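Local coordinates for protein integral membrane indolylacetylinositol arabinosyltransferase EmbB (Mycolicibacterium smegmatis MC2 155, PDB 7BVC) that probably polymerises arabinose into the arabinan of cell-wall arabinogalactan, working in the mycobacterial membrane as a target of the drug ethambutol, at residues 968-972 / 1008-1013; 1027-1033 / 1048-1054. One frame throughout, in Å; residues are numbered along the deposited sequence.

Contact 1: 968-972 / 1008-1013; sequences VLMDW and STDTWQ. With 95E (Ethambutol), chain I.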
loop_
_atom_site.group_PDB
_atom_site.type_symbol
_atom_site.label_atom_id
_atom_site.label_comp_id
_atom_site.label_asym_id
_atom_site.label_seq_id
_atom_site.Cartn_x
_atom_site.Cartn_y
_atom_site.Cartn_z
ATOM N N VAL B 968 -32.382 -7.016 -12.397
ATOM C CA VAL B 968 -31.746 -6.255 -11.330
ATOM C C VAL B 968 -30.240 -6.283 -11.543
ATOM O O VAL B 968 -29.664 -7.341 -11.818
ATOM C CB VAL B 968 -32.114 -6.826 -9.943
ATOM C CG1 VAL B 968 -31.106 -6.399 -8.894
ATOM C CG2 VAL B 968 -33.513 -6.391 -9.547
ATOM N N LEU B 969 -29.601 -5.120 -11.421
ATOM C CA LEU B 969 -28.150 -5.017 -11.516
ATOM C C LEU B 969 -27.567 -5.208 -10.121
ATOM O O LEU B 969 -27.632 -4.304 -9.282
ATOM C CB LEU B 969 -27.742 -3.672 -12.108
ATOM C CG LEU B 969 -26.359 -3.558 -12.754
ATOM C CD1 LEU B 969 -26.369 -2.469 -13.806
ATOM C CD2 LEU B 969 -25.285 -3.277 -11.722
ATOM N N MET B 970 -27.009 -6.383 -9.868
ATOM C CA MET B 970 -26.387 -6.693 -8.589
ATOM C C MET B 970 -24.883 -6.521 -8.718
ATOM O O MET B 970 -24.282 -7.010 -9.679
ATOM C CB MET B 970 -26.721 -8.119 -8.152
ATOM C CG MET B 970 -28.094 -8.272 -7.530
ATOM S SD MET B 970 -28.510 -9.991 -7.189
ATOM C CE MET B 970 -29.282 -10.463 -8.728
ATOM N N ASP B 971 -24.274 -5.822 -7.761
ATOM C CA ASP B 971 -22.828 -5.709 -7.768
ATOM C C ASP B 971 -22.200 -7.088 -7.564
ATOM O O ASP B 971 -22.851 -8.041 -7.132
ATOM C CB ASP B 971 -22.363 -4.733 -6.690
ATOM C CG ASP B 971 -22.558 -3.284 -7.095
ATOM O OD1 ASP B 971 -23.395 -3.022 -7.983
ATOM O OD2 ASP B 971 -21.875 -2.407 -6.529
ATOM N N TRP B 972 -20.912 -7.191 -7.882
ATOM C CA TRP B 972 -20.251 -8.490 -7.858
ATOM C C TRP B 972 -20.051 -9.034 -6.452
ATOM O O TRP B 972 -19.558 -10.158 -6.308
ATOM C CB TRP B 972 -18.906 -8.420 -8.587
ATOM C CG TRP B 972 -17.919 -7.465 -8.002
ATOM C CD1 TRP B 972 -17.659 -6.197 -8.427
ATOM C CD2 TRP B 972 -17.031 -7.706 -6.903
ATOM N NE1 TRP B 972 -16.678 -5.629 -7.655
ATOM C CE2 TRP B 972 -16.276 -6.537 -6.712
ATOM C CE3 TRP B 972 -16.807 -8.799 -6.060
ATOM C CZ2 TRP B 972 -15.316 -6.424 -5.713
ATOM C CZ3 TRP B 972 -15.855 -8.685 -5.069
ATOM C CH2 TRP B 972 -15.121 -7.507 -4.903
ATOM N N SER B 1008 -14.535 -0.403 -4.087
ATOM C CA SER B 1008 -14.249 -1.716 -4.649
ATOM C C SER B 1008 -15.157 -2.093 -5.809
ATOM O O SER B 1008 -14.697 -2.745 -6.747
ATOM C CB SER B 1008 -14.335 -2.784 -3.548
ATOM O OG SER B 1008 -15.653 -2.893 -3.044
ATOM N N THR B 1009 -16.434 -1.707 -5.770
ATOM C CA THR B 1009 -17.370 -2.095 -6.818
ATOM C C THR B 1009 -17.734 -0.957 -7.761
ATOM O O THR B 1009 -18.153 -1.225 -8.891
ATOM C CB THR B 1009 -18.659 -2.657 -6.209
ATOM O OG1 THR B 1009 -19.328 -1.631 -5.471
ATOM C CG2 THR B 1009 -18.347 -3.817 -5.279
ATOM N N ASP B 1010 -17.601 0.297 -7.330
ATOM C CA ASP B 1010 -17.828 1.413 -8.236
ATOM C C ASP B 1010 -16.617 1.700 -9.109
ATOM O O ASP B 1010 -16.755 2.372 -10.135
ATOM C CB ASP B 1010 -18.207 2.670 -7.449
ATOM C CG ASP B 1010 -19.703 2.806 -7.252
ATOM O OD1 ASP B 1010 -20.445 1.876 -7.636
ATOM O OD2 ASP B 1010 -20.139 3.845 -6.713
ATOM N N THR B 1011 -15.441 1.206 -8.725
ATOM C CA THR B 1011 -14.238 1.340 -9.533
ATOM C C THR B 1011 -13.943 0.103 -10.367
ATOM O O THR B 1011 -13.242 0.209 -11.378
ATOM C CB THR B 1011 -13.029 1.637 -8.641
ATOM O OG1 THR B 1011 -12.813 0.540 -7.747
ATOM C CG2 THR B 1011 -13.268 2.897 -7.831
ATOM N N TRP B 1012 -14.453 -1.063 -9.965
ATOM C CA TRP B 1012 -14.272 -2.274 -10.754
ATOM C C TRP B 1012 -15.204 -2.286 -11.960
ATOM O O TRP B 1012 -14.773 -2.558 -13.085
ATOM C CB TRP B 1012 -14.507 -3.506 -9.877
ATOM C CG TRP B 1012 -14.208 -4.806 -10.552
ATOM C CD1 TRP B 1012 -15.098 -5.630 -11.170
ATOM C CD2 TRP B 1012 -12.929 -5.440 -10.666
ATOM N NE1 TRP B 1012 -14.455 -6.734 -11.668
ATOM C CE2 TRP B 1012 -13.121 -6.641 -11.372
ATOM C CE3 TRP B 1012 -11.641 -5.105 -10.243
ATOM C CZ2 TRP B 1012 -12.074 -7.510 -11.663
ATOM C CZ3 TRP B 1012 -10.603 -5.969 -10.532
ATOM C CH2 TRP B 1012 -10.825 -7.156 -11.236
ATOM N N GLN B 1013 -16.482 -1.992 -11.745
ATOM C CA GLN B 1013 -17.456 -1.930 -12.834
ATOM C C GLN B 1013 -17.582 -0.516 -13.390
ATOM O O GLN B 1013 -18.676 0.030 -13.497
ATOM C CB GLN B 1013 -18.806 -2.439 -12.349
ATOM C CG GLN B 1013 -18.734 -3.632 -11.423
ATOM C CD GLN B 1013 -20.056 -3.906 -10.745
ATOM O OE1 GLN B 1013 -21.061 -3.261 -11.036
ATOM N NE2 GLN B 1013 -20.065 -4.867 -9.832
HETATM C C2 95E I . -12.614 -12.998 -12.485
HETATM O O12 95E I . -10.937 -9.342 -5.045
HETATM C C11 95E I . -11.239 -10.121 -6.170
HETATM C C10 95E I . -11.441 -9.205 -7.372
HETATM C C13 95E I . -12.284 -8.006 -6.971
HETATM C C14 95E I . -11.477 -6.720 -6.879
HETATM N N9 95E I . -12.153 -9.925 -8.407
HETATM C C8 95E I . -11.386 -11.092 -8.794
HETATM C C7 95E I . -11.798 -11.578 -10.178
HETATM N N6 95E I . -12.496 -12.844 -10.050
HETATM C C3 95E I . -12.227 -13.696 -11.191
HETATM O O1 95E I . -12.659 -13.968 -13.490
HETATM C C4 95E I . -13.048 -14.974 -11.057
HETATM C C5 95E I . -12.798 -15.697 -9.733
#

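Contact 2: 1027-1033 / 1048-1054; sequences LLRASVM and LRKFDTV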
loop_
_atom_site.group_PDB
_atom_site.type_symbol
_atom_site.label_atom_id
_atom_site.label_comp_id
_atom_site.label_asym_id
_atom_site.label_seq_id
_atom_site.Cartn_x
_atom_site.Cartn_y
_atom_site.Cartn_z
ATOM N N LEU B 1027 -27.999 5.847 -19.937
ATOM C CA LEU B 1027 -29.385 5.529 -20.249
ATOM C C LEU B 1027 -30.359 5.815 -19.113
ATOM O O LEU B 1027 -31.519 6.140 -19.382
ATOM C CB LEU B 1027 -29.503 4.054 -20.652
ATOM C CG LEU B 1027 -30.860 3.550 -21.139
ATOM C CD1 LEU B 1027 -31.416 4.461 -22.217
ATOM C CD2 LEU B 1027 -30.742 2.126 -21.648
ATOM N N LEU B 1028 -29.930 5.718 -17.856
ATOM C CA LEU B 1028 -30.844 5.760 -16.723
ATOM C C LEU B 1028 -30.342 6.741 -15.671
ATOM O O LEU B 1028 -29.213 7.232 -15.731
ATOM C CB LEU B 1028 -31.016 4.367 -16.106
ATOM C CG LEU B 1028 -31.404 3.242 -17.067
ATOM C CD1 LEU B 1028 -31.093 1.890 -16.460
ATOM C CD2 LEU B 1028 -32.867 3.336 -17.447
ATOM N N ARG B 1029 -31.208 7.024 -14.696
ATOM C CA ARG B 1029 -30.887 7.886 -13.563
ATOM C C ARG B 1029 -31.174 7.128 -12.276
ATOM O O ARG B 1029 -32.254 6.551 -12.124
ATOM C CB ARG B 1029 -31.699 9.182 -13.606
ATOM C CG ARG B 1029 -31.225 10.188 -14.637
ATOM C CD ARG B 1029 -32.301 11.221 -14.923
ATOM N NE ARG B 1029 -31.774 12.384 -15.631
ATOM C CZ ARG B 1029 -32.528 13.273 -16.269
ATOM N NH1 ARG B 1029 -33.846 13.135 -16.289
ATOM N NH2 ARG B 1029 -31.963 14.301 -16.886
ATOM N N ALA B 1030 -30.220 7.136 -11.351
ATOM C CA ALA B 1030 -30.307 6.350 -10.129
ATOM C C ALA B 1030 -30.710 7.215 -8.941
ATOM O O ALA B 1030 -30.280 8.363 -8.811
ATOM C CB ALA B 1030 -28.976 5.660 -9.829
ATOM N N SER B 1031 -31.534 6.643 -8.066
ATOM C CA SER B 1031 -31.981 7.347 -6.872
ATOM C C SER B 1031 -32.029 6.382 -5.697
ATOM O O SER B 1031 -32.563 5.278 -5.816
ATOM C CB SER B 1031 -33.357 7.986 -7.085
ATOM O OG SER B 1031 -34.353 6.996 -7.263
ATOM N N VAL B 1032 -31.486 6.814 -4.557
ATOM C CA VAL B 1032 -31.406 5.940 -3.386
ATOM C C VAL B 1032 -32.785 5.790 -2.746
ATOM O O VAL B 1032 -33.633 6.688 -2.796
ATOM C CB VAL B 1032 -30.379 6.492 -2.381
ATOM C CG1 VAL B 1032 -30.269 5.610 -1.146
ATOM C CG2 VAL B 1032 -29.026 6.638 -3.035
ATOM N N MET B 1033 -33.009 4.628 -2.134
ATOM C CA MET B 1033 -34.209 4.360 -1.355
ATOM C C MET B 1033 -33.830 4.097 0.096
ATOM O O MET B 1033 -32.676 3.801 0.416
ATOM C CB MET B 1033 -34.993 3.165 -1.914
ATOM C CG MET B 1033 -35.351 3.274 -3.382
ATOM S SD MET B 1033 -36.319 1.863 -3.936
ATOM C CE MET B 1033 -37.843 2.133 -3.041
ATOM N N LEU B 1048 -30.163 0.016 -1.731
ATOM C CA LEU B 1048 -30.990 -0.275 -2.891
ATOM C C LEU B 1048 -31.273 1.019 -3.637
ATOM O O LEU B 1048 -31.467 2.074 -3.027
ATOM C CB LEU B 1048 -32.307 -0.948 -2.487
ATOM C CG LEU B 1048 -33.231 -1.377 -3.626
ATOM C CD1 LEU B 1048 -32.605 -2.509 -4.416
ATOM C CD2 LEU B 1048 -34.589 -1.788 -3.094
ATOM N N ARG B 1049 -31.288 0.936 -4.964
ATOM C CA ARG B 1049 -31.465 2.108 -5.806
ATOM C C ARG B 1049 -32.528 1.839 -6.857
ATOM O O ARG B 1049 -32.835 0.692 -7.188
ATOM C CB ARG B 1049 -30.151 2.518 -6.476
ATOM C CG ARG B 1049 -29.143 3.087 -5.502
ATOM C CD ARG B 1049 -27.976 3.737 -6.213
ATOM N NE ARG B 1049 -27.214 4.600 -5.317
ATOM C CZ ARG B 1049 -26.405 4.157 -4.359
ATOM N NH1 ARG B 1049 -26.248 2.855 -4.168
ATOM N NH2 ARG B 1049 -25.752 5.017 -3.591
ATOM N N LYS B 1050 -33.089 2.923 -7.377
ATOM C CA LYS B 1050 -34.148 2.880 -8.370
ATOM C C LYS B 1050 -33.666 3.565 -9.637
ATOM O O LYS B 1050 -33.034 4.626 -9.576
ATOM C CB LYS B 1050 -35.411 3.565 -7.849
ATOM C CG LYS B 1050 -36.705 2.878 -8.225
ATOM C CD LYS B 1050 -37.888 3.618 -7.630
ATOM C CE LYS B 1050 -39.192 2.911 -7.933
ATOM N NZ LYS B 1050 -39.320 2.615 -9.384
ATOM N N PHE B 1051 -33.964 2.953 -10.780
ATOM C CA PHE B 1051 -33.544 3.444 -12.085
ATOM C C PHE B 1051 -34.747 4.036 -12.803
ATOM O O PHE B 1051 -35.747 3.345 -13.020
ATOM C CB PHE B 1051 -32.923 2.324 -12.919
ATOM C CG PHE B 1051 -31.470 2.104 -12.644
ATOM C CD1 PHE B 1051 -30.618 3.174 -12.469
ATOM C CD2 PHE B 1051 -30.956 0.825 -12.552
ATOM C CE1 PHE B 1051 -29.281 2.974 -12.214
ATOM C CE2 PHE B 1051 -29.620 0.621 -12.296
ATOM C CZ PHE B 1051 -28.782 1.696 -12.128
ATOM N N ASP B 1052 -34.645 5.309 -13.168
ATOM C CA ASP B 1052 -35.676 5.999 -13.928
ATOM C C ASP B 1052 -35.145 6.342 -15.312
ATOM O O ASP B 1052 -34.001 6.786 -15.457
ATOM C CB ASP B 1052 -36.132 7.269 -13.209
ATOM C CG ASP B 1052 -36.420 7.032 -11.742
ATOM O OD1 ASP B 1052 -35.552 7.355 -10.904
ATOM O OD2 ASP B 1052 -37.513 6.516 -11.427
ATOM N N THR B 1053 -35.979 6.126 -16.323
ATOM C CA THR B 1053 -35.572 6.380 -17.695
ATOM C C THR B 1053 -35.475 7.877 -17.961
ATOM O O THR B 1053 -36.192 8.688 -17.368
ATOM C CB THR B 1053 -36.559 5.746 -18.671
ATOM O OG1 THR B 1053 -37.866 6.287 -18.450
ATOM C CG2 THR B 1053 -36.604 4.241 -18.477
ATOM N N VAL B 1054 -34.571 8.238 -18.865
ATOM C CA VAL B 1054 -34.443 9.623 -19.300
ATOM C C VAL B 1054 -35.465 9.957 -20.376
ATOM O O VAL B 1054 -36.081 11.024 -20.348
ATOM C CB VAL B 1054 -33.005 9.885 -19.785
ATOM C CG1 VAL B 1054 -32.781 11.364 -19.985
ATOM C CG2 VAL B 1054 -32.006 9.324 -18.793
#

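Contact 1: 968-972 / 1008-1013
Strand 968-970 runs out into a short loop at Asp-971 and Trp-972, and this loop meets the last turn of helix 1002-1009 and the residues that follow it. The backbones stay well apart, with Asp-971 CA and Thr-1009 CA, the nearest such pair, 6.6 Å from each other, so side chains make the contact. Thr-1009 OG1 donates a hydrogen bond to Asp-971 OD2 (2.9 Å); two short polar side chains pointing toward each other are enough to bridge this separation. Asp-1010 turns its CB away and forms salt bridges with Arg-997 and Lys-1005. Trp-972 gives up the most surface here. Its NE1 lies 3.4 Å from Thr-1009 CG2 and 3.8 Å from Trp-1012 CB, a methyl and a methylene group on opposite sides of the indole plane. The five-membered rings of Trp-972 and Trp-1012 have centroids 4.8 Å apart and planes inclined at 61°, an oblique pairing that leaves each indole a face for the drug. Ethambutol C13 lies over Trp-972, 3.5 Å from its CH2, and ethambutol C14 over Trp-1012, 3.7 Å from its CE3. Arg-307 makes a cation-pi contact with Trp-1012 and a hydrogen bond to its carbonyl. The chemistry thus divides: a polar link joins loop to helix end, while two broad aromatic surfaces offer ethambutol's ethyl branch an apolar wall of its pocket.

Contact 2: 1027-1033 / 1048-1054
Phe-1051 is the apolar centre of this antiparallel beta hairpin, formed by strands 1028-1037 and 1047-1053. Leu-1028 CD1 sits over the face of its ring in a CH-pi contact, 4.2 Å from the centroid, and Ala-1030 CB comes within 3.6 Å of Phe-1051 CE1. Alanine suits the position directly across from Phe-1051, since a small methyl leaves room for the ring. On the same face, Val-1032 CG2 packs 3.6 Å from Arg-1049 NE, whose salt bridge to Asp-793 satisfies the charge. At the far end of the ladder, Met-1033 SD lies 4.1 Å from Leu-1048 CD2, flexible thioether against branched alkyl, and both side chains also touch Val-739 of the neighbouring strand.

The axes of the segments 1028-1032 and 1048-1053 approach to 4.5 Å, with an angle of 147° between their directions; across them, Arg-1029/Asp-1052 and Ser-1031/Lys-1050 are hydrogen-bonded pairs, each with two reciprocal N-to-O bonds of 2.9 Å. The non-hydrogen-bonded pair between them, Ala-1030/Phe-1051, brings CA atoms close to carbonyls: Ala-1030 CA lies 3.3 Å from Lys-1050 O.

The other face is more polar. Arg-1029, Ser-1031, Lys-1050 and Asp-1052 put their side chains there, as suits a partly exposed surface. At its edge the Arg-1029 guanidinium lies flat against a methyl, its CZ 4.2 Å from Val-1054 CG1.

How the contacts relate
Contact 1 closes before contact 2 opens along the chain, and all four segments belong to the EmbC C-terminal family region. Their centres are about 15 Å apart and their nearest atoms about 5 Å, so they do not touch. One mixed sheet unites them: strand 968-970 of contact 1 is outermost in it, and strand 996-999 separates it from strand 1047-1053 of the hairpin. Strand 996-999 bonds to both neighbours, with Leu-969 on one side and Arg-1049 and Phe-1051 on the other. The sheet therefore connects the ethambutol pocket, where contact 1 supplies two tryptophans, to the hairpin of contact 2, which lies farther from the centre of the chain.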